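Long-range contacts in protein LRIM1 (Anopheles gambiae, PDB 3O53), which acts, here as its leucine-rich repeat domain, in a heterodimeric complex with APL1C that regulates complement-like immunity in the mosquito: residues L226-K231 with C251-D256; Q237-F242 with Q265-Q270; H241-G246 with K273-Q278; N279-T284 with G292-E297. One frame throughout, in Å; residues are numbered along the deposited sequence.

Interaction 1 of 4, residues L226-K231 with C251-D256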
loop_
_atom_site.group_PDB
_atom_site.type_symbol
_atom_site.label_atom_id
_atom_site.label_comp_id
_atom_site.label_asym_id
_atom_site.label_seq_id
_atom_site.Cartn_x
_atom_site.Cartn_y
_atom_site.Cartn_z
ATOM N N LEU A 226 4.833 -10.443 17.109
ATOM C CA LEU A 226 4.937 -11.852 16.761
ATOM C C LEU A 226 5.440 -12.692 17.926
ATOM O O LEU A 226 6.433 -12.361 18.564
ATOM C CB LEU A 226 5.875 -12.044 15.568
ATOM C CG LEU A 226 5.422 -11.421 14.248
ATOM C CD1 LEU A 226 6.504 -11.611 13.194
ATOM C CD2 LEU A 226 4.075 -12.015 13.769
ATOM N N VAL A 227 4.749 -13.796 18.179
ATOM C CA VAL A 227 5.184 -14.768 19.171
ATOM C C VAL A 227 5.648 -16.045 18.467
ATOM O O VAL A 227 6.638 -16.660 18.860
ATOM C CB VAL A 227 4.038 -15.130 20.134
ATOM C CG1 VAL A 227 4.557 -16.007 21.257
ATOM C CG2 VAL A 227 3.372 -13.867 20.690
ATOM N N LEU A 228 4.928 -16.435 17.418
ATOM C CA LEU A 228 5.204 -17.680 16.706
ATOM C C LEU A 228 5.299 -17.481 15.201
ATOM O O LEU A 228 4.692 -16.568 14.644
ATOM C CB LEU A 228 4.100 -18.709 16.977
ATOM C CG LEU A 228 3.906 -19.149 18.423
ATOM C CD1 LEU A 228 2.812 -20.218 18.504
ATOM C CD2 LEU A 228 5.220 -19.660 18.995
ATOM N N ILE A 229 6.044 -18.377 14.560
ATOM C CA ILE A 229 6.182 -18.439 13.109
ATOM C C ILE A 229 5.821 -19.846 12.662
ATOM O O ILE A 229 6.218 -20.818 13.302
ATOM C CB ILE A 229 7.648 -18.194 12.669
ATOM C CG1 ILE A 229 8.121 -16.815 13.121
ATOM C CG2 ILE A 229 7.791 -18.345 11.145
ATOM C CD1 ILE A 229 9.624 -16.555 12.883
ATOM N N GLU A 230 5.087 -19.955 11.562
ATOM C CA GLU A 230 4.721 -21.255 11.002
ATOM C C GLU A 230 5.985 -21.960 10.518
ATOM O O GLU A 230 6.688 -21.448 9.648
ATOM C CB GLU A 230 3.731 -21.068 9.843
ATOM C CG GLU A 230 3.484 -22.321 9.019
ATOM C CD GLU A 230 2.973 -23.479 9.866
ATOM O OE1 GLU A 230 1.907 -23.332 10.499
ATOM O OE2 GLU A 230 3.639 -24.530 9.900
ATOM N N LYS A 231 6.279 -23.127 11.087
ATOM C CA LYS A 231 7.535 -23.817 10.802
ATOM C C LYS A 231 7.610 -24.323 9.360
ATOM O O LYS A 231 8.692 -24.589 8.850
ATOM C CB LYS A 231 7.730 -24.989 11.773
ATOM C CG LYS A 231 6.658 -26.068 11.672
ATOM C CD LYS A 231 6.857 -27.167 12.708
ATOM C CE LYS A 231 8.224 -27.815 12.572
ATOM N NZ LYS A 231 8.369 -29.012 13.442
ATOM N N CYS A 251 11.579 -18.660 21.744
ATOM C CA CYS A 251 12.823 -19.183 21.181
ATOM C C CYS A 251 12.585 -20.419 20.327
ATOM O O CYS A 251 13.147 -20.545 19.240
ATOM C CB CYS A 251 13.825 -19.503 22.292
ATOM S SG CYS A 251 14.549 -18.033 23.034
ATOM N N GLY A 252 11.746 -21.326 20.811
ATOM C CA GLY A 252 11.458 -22.541 20.078
ATOM C C GLY A 252 10.981 -22.260 18.665
ATOM O O GLY A 252 11.291 -23.010 17.744
ATOM N N THR A 253 10.223 -21.183 18.477
ATOM C CA THR A 253 9.658 -20.927 17.159
ATOM C C THR A 253 10.765 -20.505 16.188
ATOM O O THR A 253 10.749 -20.875 15.015
ATOM C CB THR A 253 8.527 -19.884 17.210
ATOM O OG1 THR A 253 7.596 -20.136 16.150
ATOM C CG2 THR A 253 9.078 -18.453 17.093
ATOM N N LEU A 254 11.736 -19.744 16.681
ATOM C CA LEU A 254 12.881 -19.368 15.857
ATOM C C LEU A 254 13.747 -20.591 15.541
ATOM O O LEU A 254 14.148 -20.797 14.401
ATOM C CB LEU A 254 13.713 -18.290 16.551
ATOM C CG LEU A 254 13.002 -16.943 16.714
ATOM C CD1 LEU A 254 13.795 -16.028 17.615
ATOM C CD2 LEU A 254 12.771 -16.292 15.351
ATOM N N ARG A 255 14.026 -21.416 16.543
ATOM C CA ARG A 255 14.821 -22.613 16.300
ATOM C C ARG A 255 14.160 -23.478 15.224
ATOM O O ARG A 255 14.819 -23.908 14.285
ATOM C CB ARG A 255 15.016 -23.419 17.583
ATOM C CG ARG A 255 15.893 -24.662 17.409
ATOM C CD ARG A 255 16.025 -25.435 18.712
ATOM N NE ARG A 255 14.770 -25.460 19.459
ATOM C CZ ARG A 255 13.710 -26.192 19.128
ATOM N NH1 ARG A 255 13.742 -26.968 18.052
ATOM N NH2 ARG A 255 12.613 -26.146 19.872
ATOM N N ASP A 256 12.857 -23.716 15.355
ATOM C CA ASP A 256 12.124 -24.532 14.386
ATOM C C ASP A 256 12.164 -23.950 12.972
ATOM O O ASP A 256 12.469 -24.657 12.012
ATOM C CB ASP A 256 10.664 -24.710 14.819
ATOM C CG ASP A 256 10.518 -25.589 16.054
ATOM O OD1 ASP A 256 11.492 -26.282 16.407
ATOM O OD2 ASP A 256 9.433 -25.590 16.673
HETATM O O HOH W 1 8.559 -22.234 13.913
#
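Thr253 OG1 takes the backbone N-H of Ile229 in a short, nearly straight hydrogen bond, with N to OG1 at 2.8 Å and 173° at the hydrogen. This is where helix 251-259, the first helix after the last strand of the leucine-rich repeat solenoid, lies against strand 228-229, just ahead of that last strand, and starts to close the end of the domain. With chi1 at -151°, OG1 is anti to its own backbone N, and CG2 takes the crowded position between N and the carbonyl carbon. From there CG2 lies 3.5 Å from Val227 O. Leu228 crosses the threonine at a slant, its CD2 3.7 Å from Thr253 OG1, and the same side chain also packs on Ala304 and Ile308 of helix 303-310.

A water joins Ile229 and Thr253 a second time, through their carbonyls: it donates to Ile229 O and to Thr253 O, each at 2.8 Å. Next to the polar pair, Ile229 CD1 meets Leu254 CD2 at 4.0 Å, an apolar contact at the methyl ends. Leu254 then continues onto Tyr291 and Tyr294. At the exposed end the contact is looser, with Lys231 CB 4.2 Å from Asp256 CB. The two opposite charges stop short of touching there, Lys231 NZ being 4.8 Å from Asp256 OD2.

Interaction 2 of 4, residues Q237-F242 with Q265-Q270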
loop_
_atom_site.group_PDB
_atom_site.type_symbol
_atom_site.label_atom_id
_atom_site.label_comp_id
_atom_site.label_asym_id
_atom_site.label_seq_id
_atom_site.Cartn_x
_atom_site.Cartn_y
_atom_site.Cartn_z
ATOM N N GLN A 237 15.851 -18.230 -2.728
ATOM C CA GLN A 237 17.170 -17.614 -2.804
ATOM C C GLN A 237 17.092 -16.146 -3.203
ATOM O O GLN A 237 18.094 -15.441 -3.161
ATOM C CB GLN A 237 18.059 -18.363 -3.801
ATOM C CG GLN A 237 19.007 -19.354 -3.149
ATOM C CD GLN A 237 20.219 -19.647 -4.009
ATOM O OE1 GLN A 237 20.466 -18.968 -5.006
ATOM N NE2 GLN A 237 20.987 -20.657 -3.623
ATOM N N ASN A 238 15.908 -15.696 -3.613
ATOM C CA ASN A 238 15.694 -14.290 -3.948
ATOM C C ASN A 238 15.823 -13.390 -2.730
ATOM O O ASN A 238 16.151 -12.213 -2.843
ATOM C CB ASN A 238 14.299 -14.091 -4.540
ATOM C CG ASN A 238 14.163 -14.689 -5.913
ATOM O OD1 ASN A 238 15.148 -14.860 -6.626
ATOM N ND2 ASN A 238 12.932 -15.007 -6.301
ATOM N N LEU A 239 15.542 -13.949 -1.562
ATOM C CA LEU A 239 15.462 -13.169 -0.337
ATOM C C LEU A 239 16.793 -12.480 -0.019
ATOM O O LEU A 239 17.816 -13.139 0.113
ATOM C CB LEU A 239 15.046 -14.088 0.810
ATOM C CG LEU A 239 14.719 -13.434 2.152
ATOM C CD1 LEU A 239 13.376 -12.706 2.080
ATOM C CD2 LEU A 239 14.710 -14.480 3.263
ATOM N N GLU A 240 16.774 -11.152 0.096
ATOM C CA GLU A 240 17.974 -10.377 0.445
ATOM C C GLU A 240 17.769 -9.523 1.704
ATOM O O GLU A 240 18.726 -9.028 2.285
ATOM C CB GLU A 240 18.353 -9.445 -0.700
ATOM C CG GLU A 240 18.545 -10.123 -2.041
ATOM C CD GLU A 240 18.788 -9.121 -3.163
ATOM O OE1 GLU A 240 18.718 -7.900 -2.898
ATOM O OE2 GLU A 240 19.045 -9.556 -4.308
ATOM N N HIS A 241 16.519 -9.331 2.114
ATOM C CA HIS A 241 16.217 -8.443 3.237
ATOM C C HIS A 241 15.064 -9.057 4.021
ATOM O O HIS A 241 13.987 -9.301 3.477
ATOM C CB HIS A 241 15.873 -7.032 2.726
ATOM C CG HIS A 241 15.476 -6.065 3.804
ATOM N ND1 HIS A 241 16.289 -5.028 4.213
ATOM C CD2 HIS A 241 14.344 -5.967 4.545
ATOM C CE1 HIS A 241 15.680 -4.333 5.158
ATOM N NE2 HIS A 241 14.500 -4.886 5.384
ATOM N N PHE A 242 15.311 -9.342 5.292
ATOM C CA PHE A 242 14.376 -10.084 6.108
ATOM C C PHE A 242 14.421 -9.477 7.503
ATOM O O PHE A 242 15.394 -9.660 8.232
ATOM C CB PHE A 242 14.784 -11.563 6.123
ATOM C CG PHE A 242 13.802 -12.477 6.809
ATOM C CD1 PHE A 242 12.728 -13.013 6.119
ATOM C CD2 PHE A 242 13.981 -12.831 8.138
ATOM C CE1 PHE A 242 11.841 -13.870 6.751
ATOM C CE2 PHE A 242 13.105 -13.688 8.772
ATOM C CZ PHE A 242 12.033 -14.214 8.086
ATOM N N GLN A 265 18.212 -17.428 8.073
ATOM C CA GLN A 265 18.813 -17.004 9.330
ATOM C C GLN A 265 19.988 -16.071 9.051
ATOM O O GLN A 265 20.220 -15.104 9.778
ATOM C CB GLN A 265 19.287 -18.203 10.152
ATOM C CG GLN A 265 19.863 -17.806 11.504
ATOM C CD GLN A 265 20.284 -18.996 12.345
ATOM O OE1 GLN A 265 19.735 -20.089 12.212
ATOM N NE2 GLN A 265 21.257 -18.784 13.225
ATOM N N THR A 266 20.724 -16.379 7.988
ATOM C CA THR A 266 21.880 -15.595 7.583
ATOM C C THR A 266 21.446 -14.243 7.027
ATOM O O THR A 266 22.072 -13.216 7.294
ATOM C CB THR A 266 22.677 -16.351 6.510
ATOM O OG1 THR A 266 23.161 -17.577 7.071
ATOM C CG2 THR A 266 23.845 -15.508 5.989
ATOM N N VAL A 267 20.361 -14.249 6.259
ATOM C CA VAL A 267 19.822 -13.015 5.701
ATOM C C VAL A 267 19.313 -12.111 6.824
ATOM O O VAL A 267 19.472 -10.902 6.766
ATOM C CB VAL A 267 18.688 -13.291 4.690
ATOM C CG1 VAL A 267 18.018 -11.987 4.268
ATOM C CG2 VAL A 267 19.229 -14.036 3.473
ATOM N N ALA A 268 18.725 -12.710 7.848
ATOM C CA ALA A 268 18.222 -11.969 9.001
ATOM C C ALA A 268 19.366 -11.252 9.710
ATOM O O ALA A 268 19.258 -10.079 10.060
ATOM C CB ALA A 268 17.536 -12.910 9.969
ATOM N N LYS A 269 20.462 -11.963 9.944
ATOM C CA LYS A 269 21.606 -11.347 10.599
ATOM C C LYS A 269 22.163 -10.200 9.758
ATOM O O LYS A 269 22.426 -9.118 10.274
ATOM C CB LYS A 269 22.700 -12.380 10.868
ATOM C CG LYS A 269 23.969 -11.784 11.452
ATOM C CD LYS A 269 25.143 -12.747 11.311
ATOM C CE LYS A 269 25.491 -13.001 9.845
ATOM N NZ LYS A 269 26.581 -14.002 9.679
ATOM N N GLN A 270 22.361 -10.438 8.468
ATOM C CA GLN A 270 22.899 -9.405 7.586
ATOM C C GLN A 270 21.986 -8.188 7.549
ATOM O O GLN A 270 22.445 -7.046 7.492
ATOM C CB GLN A 270 23.077 -9.944 6.165
ATOM C CG GLN A 270 24.249 -10.895 6.017
ATOM C CD GLN A 270 24.297 -11.550 4.654
ATOM O OE1 GLN A 270 23.265 -11.772 4.022
ATOM N NE2 GLN A 270 25.500 -11.866 4.195
HETATM O O HOH W 2 16.700 -8.968 10.484
#
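Val267 lays its CG1 methyl against the backbone between Glu240 and Phe242, only 3.6 Å from the carbonyl carbon of Glu240 and 3.7 Å from the His241 N. CG1 is anti to the backbone N (chi1 172°), and from that position it also meets Phe242 CB at 3.8 Å and the Leu239 CG more distantly. The second methyl, CG2, turns to the Leu239 carbonyl, 3.8 Å from its oxygen. One valine thus touches both the loop leading into strand 241-243 and the strand itself, meeting main-chain and side-chain atoms.

A helical step further on, Ala268 takes over. Its CB approaches the Phe242 ring obliquely at CD2, 4.0 Å away, and its CA sits near the Phe242 carbonyl oxygen. A water donates to Phe242 O at 2.7 Å and to Ala268 O at 2.8 Å, bridging strand and helix where the two segments make no direct polar bond. Residues just beyond supply the direct bonds, Thr271 OG1 pairing with Phe242 N and Arg263 with Leu239 O. The Phe242 ring itself is packed inward among Ile219, Phe257, Val264 and Tyr294.

The contact is buried, and, consistent with the small Val267 and Ala268 on the helix side, helix 262-276 comes close, Phe242 CA and Ala268 CA being 5.2 Å apart. A helix packed on the outermost repeat strand, covering the hydrophobic interior at the open end of the coil, is characteristic of the C-terminal cap of a leucine-rich repeat domain.

Interaction 3 of 4, residues H241-G246 with K273-Q278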
loop_
_atom_site.group_PDB
_atom_site.type_symbol
_atom_site.label_atom_id
_atom_site.label_comp_id
_atom_site.label_asym_id
_atom_site.label_seq_id
_atom_site.Cartn_x
_atom_site.Cartn_y
_atom_site.Cartn_z
ATOM N N HIS A 241 16.519 -9.331 2.114
ATOM C CA HIS A 241 16.217 -8.443 3.237
ATOM C C HIS A 241 15.064 -9.057 4.021
ATOM O O HIS A 241 13.987 -9.301 3.477
ATOM C CB HIS A 241 15.873 -7.032 2.726
ATOM C CG HIS A 241 15.476 -6.065 3.804
ATOM N ND1 HIS A 241 16.289 -5.028 4.213
ATOM C CD2 HIS A 241 14.344 -5.967 4.545
ATOM C CE1 HIS A 241 15.680 -4.333 5.158
ATOM N NE2 HIS A 241 14.500 -4.886 5.384
ATOM N N PHE A 242 15.311 -9.342 5.292
ATOM C CA PHE A 242 14.376 -10.084 6.108
ATOM C C PHE A 242 14.421 -9.477 7.503
ATOM O O PHE A 242 15.394 -9.660 8.232
ATOM C CB PHE A 242 14.784 -11.563 6.123
ATOM C CG PHE A 242 13.802 -12.477 6.809
ATOM C CD1 PHE A 242 12.728 -13.013 6.119
ATOM C CD2 PHE A 242 13.981 -12.831 8.138
ATOM C CE1 PHE A 242 11.841 -13.870 6.751
ATOM C CE2 PHE A 242 13.105 -13.688 8.772
ATOM C CZ PHE A 242 12.033 -14.214 8.086
ATOM N N ASP A 243 13.366 -8.754 7.877
ATOM C CA ASP A 243 13.392 -7.959 9.107
ATOM C C ASP A 243 12.235 -8.313 10.048
ATOM O O ASP A 243 11.096 -7.897 9.827
ATOM C CB ASP A 243 13.330 -6.475 8.744
ATOM C CG ASP A 243 13.622 -5.565 9.916
ATOM O OD1 ASP A 243 13.708 -6.067 11.051
ATOM O OD2 ASP A 243 13.749 -4.337 9.698
ATOM N N LEU A 244 12.549 -9.061 11.104
ATOM C CA LEU A 244 11.576 -9.427 12.132
ATOM C C LEU A 244 11.961 -8.831 13.477
ATOM O O LEU A 244 11.618 -9.381 14.523
ATOM C CB LEU A 244 11.500 -10.945 12.286
ATOM C CG LEU A 244 11.175 -11.761 11.047
ATOM C CD1 LEU A 244 10.996 -13.221 11.423
ATOM C CD2 LEU A 244 9.931 -11.222 10.359
ATOM N N ARG A 245 12.710 -7.732 13.454
ATOM C CA ARG A 245 13.093 -7.054 14.681
ATOM C C ARG A 245 11.851 -6.542 15.404
ATOM O O ARG A 245 10.819 -6.341 14.780
ATOM C CB ARG A 245 14.006 -5.868 14.368
ATOM C CG ARG A 245 15.406 -6.239 13.915
ATOM C CD ARG A 245 16.176 -4.975 13.616
ATOM N NE ARG A 245 15.499 -4.194 12.582
ATOM C CZ ARG A 245 15.655 -2.889 12.385
ATOM N NH1 ARG A 245 16.467 -2.178 13.155
ATOM N NH2 ARG A 245 14.987 -2.293 11.408
ATOM N N GLY A 246 11.956 -6.348 16.717
ATOM C CA GLY A 246 10.926 -5.669 17.482
ATOM C C GLY A 246 9.705 -6.504 17.845
ATOM O O GLY A 246 8.653 -5.958 18.151
ATOM N N LYS A 273 22.500 -6.233 10.722
ATOM C CA LYS A 273 23.801 -5.565 10.649
ATOM C C LYS A 273 23.724 -4.316 9.775
ATOM O O LYS A 273 24.157 -3.237 10.169
ATOM C CB LYS A 273 24.878 -6.499 10.092
ATOM C CG LYS A 273 26.281 -5.938 10.278
ATOM C CD LYS A 273 27.331 -6.771 9.565
ATOM C CE LYS A 273 28.716 -6.152 9.724
ATOM N NZ LYS A 273 29.745 -6.818 8.880
ATOM N N LYS A 274 23.172 -4.475 8.580
ATOM C CA LYS A 274 23.061 -3.378 7.628
ATOM C C LYS A 274 22.296 -2.181 8.212
ATOM O O LYS A 274 22.642 -1.024 7.943
ATOM C CB LYS A 274 22.375 -3.882 6.351
ATOM C CG LYS A 274 21.788 -2.799 5.475
ATOM C CD LYS A 274 21.109 -3.390 4.240
ATOM C CE LYS A 274 19.677 -3.869 4.529
ATOM N NZ LYS A 274 18.992 -4.306 3.273
ATOM N N LEU A 275 21.268 -2.451 9.017
ATOM C CA LEU A 275 20.377 -1.390 9.486
ATOM C C LEU A 275 20.806 -0.743 10.808
ATOM O O LEU A 275 20.431 0.389 11.087
ATOM C CB LEU A 275 18.937 -1.918 9.610
ATOM C CG LEU A 275 18.291 -2.351 8.288
ATOM C CD1 LEU A 275 16.918 -2.979 8.516
ATOM C CD2 LEU A 275 18.193 -1.173 7.313
ATOM N N THR A 276 21.585 -1.444 11.625
ATOM C CA THR A 276 21.940 -0.918 12.947
ATOM C C THR A 276 23.435 -0.954 13.256
ATOM O O THR A 276 23.885 -0.352 14.228
ATOM C CB THR A 276 21.259 -1.702 14.065
ATOM O OG1 THR A 276 21.803 -3.030 14.111
ATOM C CG2 THR A 276 19.745 -1.746 13.849
ATOM N N GLY A 277 24.189 -1.677 12.439
ATOM C CA GLY A 277 25.611 -1.856 12.664
ATOM C C GLY A 277 25.885 -2.919 13.709
ATOM O O GLY A 277 27.008 -3.051 14.183
ATOM N N GLN A 278 24.855 -3.679 14.072
ATOM C CA GLN A 278 25.001 -4.739 15.066
ATOM C C GLN A 278 24.533 -6.077 14.502
ATOM O O GLN A 278 23.657 -6.116 13.646
ATOM C CB GLN A 278 24.218 -4.392 16.329
ATOM C CG GLN A 278 24.725 -3.145 17.030
ATOM C CD GLN A 278 24.408 -3.142 18.507
ATOM O OE1 GLN A 278 23.717 -4.029 19.008
ATOM N NE2 GLN A 278 24.918 -2.145 19.218
#
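The His241 ring receives Lys274 NZ at its edge, exactly in the ring plane, with NZ donating to ND1 at 3.0 Å; the ring also stacks with Trp218 of the preceding repeat. The other flat group, the Arg245 guanidinium, has Leu275 over one face, its CD1 3.5 Å from NH2, and Asp243 in plane at its edge. Here the end of helix 262-276, part of the C-terminal cap, meets the last strand of the leucine-rich repeat solenoid and the turn after it.

Lys274 gets to the imidazole by a bend at chi3 (83°), which swings CE back toward the ring, and its chain crosses the histidine at about a right angle. Between the two polar groups Leu275 CD1 fills in, 3.6 Å from Asp243 OD2.

Asp243 fixes the arginine's rotation. NE and NH2 bind it side-on, one to each carboxylate oxygen, as a salt bridge with NH2 to OD2 at 2.9 Å. OD1 holds the backbone N of Arg245 as well, an Asx turn; N and NE reach OD1 from opposite faces of the carboxylate plane. Thr276 meets the outer end of the guanidinium tip to tip, with CG2 3.4 Å from Arg245 NH1.

Interaction 4 of 4, residues N279-T284 with G292-E297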
loop_
_atom_site.group_PDB
_atom_site.type_symbol
_atom_site.label_atom_id
_atom_site.label_comp_id
_atom_site.label_asym_id
_atom_site.label_seq_id
_atom_site.Cartn_x
_atom_site.Cartn_y
_atom_site.Cartn_z
ATOM N N ASN A 279 25.122 -7.172 14.976
ATOM C CA ASN A 279 24.755 -8.492 14.475
ATOM C C ASN A 279 23.531 -9.105 15.170
ATOM O O ASN A 279 23.068 -10.167 14.771
ATOM C CB ASN A 279 25.938 -9.450 14.578
ATOM C CG ASN A 279 27.076 -9.076 13.643
ATOM O OD1 ASN A 279 28.164 -8.722 14.088
ATOM N ND2 ASN A 279 26.824 -9.141 12.343
ATOM N N GLU A 280 23.031 -8.451 16.214
ATOM C CA GLU A 280 21.799 -8.883 16.867
ATOM C C GLU A 280 21.042 -7.648 17.334
ATOM O O GLU A 280 21.643 -6.602 17.566
ATOM C CB GLU A 280 22.087 -9.826 18.046
ATOM C CG GLU A 280 22.664 -9.153 19.296
ATOM C CD GLU A 280 23.086 -10.155 20.375
ATOM O OE1 GLU A 280 23.025 -11.388 20.128
ATOM O OE2 GLU A 280 23.473 -9.703 21.476
ATOM N N GLU A 281 19.725 -7.757 17.445
ATOM C CA GLU A 281 18.921 -6.631 17.892
ATOM C C GLU A 281 19.074 -6.486 19.391
ATOM O O GLU A 281 19.321 -7.459 20.093
ATOM C CB GLU A 281 17.439 -6.831 17.528
ATOM C CG GLU A 281 16.788 -8.039 18.182
ATOM C CD GLU A 281 15.264 -8.062 18.011
ATOM O OE1 GLU A 281 14.650 -7.001 17.782
ATOM O OE2 GLU A 281 14.683 -9.154 18.114
ATOM N N GLU A 282 18.924 -5.266 19.883
ATOM C CA GLU A 282 18.945 -5.022 21.316
ATOM C C GLU A 282 17.594 -5.409 21.915
ATOM O O GLU A 282 16.552 -4.998 21.416
ATOM C CB GLU A 282 19.230 -3.546 21.592
ATOM C CG GLU A 282 19.384 -3.214 23.060
ATOM C CD GLU A 282 20.755 -3.581 23.595
ATOM O OE1 GLU A 282 21.485 -4.328 22.907
ATOM O OE2 GLU A 282 21.103 -3.116 24.702
ATOM N N CYS A 283 17.614 -6.212 22.973
ATOM C CA CYS A 283 16.385 -6.616 23.646
ATOM C C CYS A 283 16.005 -5.582 24.690
ATOM O O CYS A 283 16.864 -4.878 25.219
ATOM C CB CYS A 283 16.557 -7.967 24.330
ATOM S SG CYS A 283 17.200 -9.235 23.264
ATOM N N THR A 284 14.714 -5.504 24.986
ATOM C CA THR A 284 14.207 -4.558 25.968
ATOM C C THR A 284 14.371 -5.111 27.382
ATOM O O THR A 284 14.651 -4.364 28.320
ATOM C CB THR A 284 12.726 -4.250 25.711
ATOM O OG1 THR A 284 11.965 -5.462 25.781
ATOM C CG2 THR A 284 12.541 -3.611 24.336
ATOM N N GLY A 292 19.724 -16.627 16.919
ATOM C CA GLY A 292 20.234 -15.862 15.809
ATOM C C GLY A 292 20.112 -14.401 16.174
ATOM O O GLY A 292 20.308 -14.010 17.325
ATOM N N ALA A 293 19.736 -13.589 15.204
ATOM C CA ALA A 293 19.740 -12.153 15.397
ATOM C C ALA A 293 18.590 -11.650 16.277
ATOM O O ALA A 293 18.631 -10.519 16.747
ATOM C CB ALA A 293 19.719 -11.455 14.048
ATOM N N TYR A 294 17.572 -12.464 16.516
ATOM C CA TYR A 294 16.389 -11.942 17.200
ATOM C C TYR A 294 16.282 -12.322 18.679
ATOM O O TYR A 294 16.638 -13.420 19.075
ATOM C CB TYR A 294 15.137 -12.375 16.456
ATOM C CG TYR A 294 15.115 -11.903 15.021
ATOM C CD1 TYR A 294 15.267 -10.555 14.699
ATOM C CD2 TYR A 294 14.926 -12.805 13.989
ATOM C CE1 TYR A 294 15.243 -10.131 13.371
ATOM C CE2 TYR A 294 14.891 -12.396 12.680
ATOM C CZ TYR A 294 15.048 -11.070 12.373
ATOM O OH TYR A 294 14.997 -10.708 11.046
ATOM N N CYS A 295 15.799 -11.386 19.486
ATOM C CA CYS A 295 15.521 -11.643 20.886
ATOM C C CYS A 295 14.462 -12.719 20.964
ATOM O O CYS A 295 13.646 -12.858 20.060
ATOM C CB CYS A 295 15.006 -10.378 21.577
ATOM S SG CYS A 295 16.181 -8.989 21.509
ATOM N N CYS A 296 14.464 -13.479 22.045
ATOM C CA CYS A 296 13.410 -14.456 22.241
ATOM C C CYS A 296 13.311 -14.855 23.706
ATOM O O CYS A 296 14.257 -14.679 24.466
ATOM C CB CYS A 296 13.647 -15.680 21.359
ATOM S SG CYS A 296 15.160 -16.582 21.722
ATOM N N GLU A 297 12.148 -15.379 24.087
ATOM C CA GLU A 297 11.893 -15.814 25.451
ATOM C C GLU A 297 11.385 -17.241 25.379
ATOM O O GLU A 297 10.736 -17.621 24.407
ATOM C CB GLU A 297 10.846 -14.909 26.107
ATOM C CG GLU A 297 10.447 -15.313 27.519
ATOM C CD GLU A 297 11.390 -14.767 28.578
ATOM O OE1 GLU A 297 11.281 -13.567 28.911
ATOM O OE2 GLU A 297 12.228 -15.540 29.090
HETATM O O HOH W 3 22.693 -13.354 18.367
#
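The tight half of this contact centres on Cys283 and Cys295, joined by a disulfide with SG to SG at 2.0 Å and chi3 of -105°, and on Glu281 beside them. Glu281 CG sits 3.5 Å from the Cys295 SG. With chi1 at 62°, CG lies between the backbone N and the carbonyl carbon, and the chain then extends so that OE2 accepts the Cys295 N-H at 2.8 Å. The donor comes in on the anti side, 18° out of the carboxylate plane, and the same oxygen lies near the edge of the Tyr294 ring. The main chain of the same glutamate adds a second bond: Glu281 N donates to Ala293 O at 3.1 Å.

Toward Asn279 and Glu280 the contact opens to solvent. Ala293 CB touches Asn279 O at 3.7 Å, and Glu280 connects through a water that donates to its OE1 and to Gly292 O.

Both segments belong to the C-terminal cap of the leucine-rich repeat domain. Cys296 next door forms a second disulfide with Cys251, Glu281 OE1 bonds to Gly246 N, and Tyr294 OH bonds to Leu244 N in the last repeat. With backbone N-H groups on both of its oxygens, Glu281 would be expected to stay ionised. The covalent sulfur link holds a loop without regular secondary structure to its strand, consistent with a secreted protein that carries a signal sequence.

Interactions 2 and 3 share His241 and Phe242 and run up the same pair of elements, strand 241-243 and helix 262-276, with centres about 10 Å apart. Interaction 4, also about 10 Å from interaction 3, is tied to it by Leu244 N to Tyr294 OH at 3.0 Å; Ala268 CB of interaction 2 lies 3.5 Å from the same hydroxyl. Interaction 1 joins interaction 4 covalently, Cys251 SG to Cys296 SG at 2.0 Å, and meets interaction 3 through Ile229 CD1 and Leu244 CD1, 3.9 Å apart. It does not touch interaction 2, whose centre is about 17 Å away. Together the four seal the C-terminal end of the solenoid.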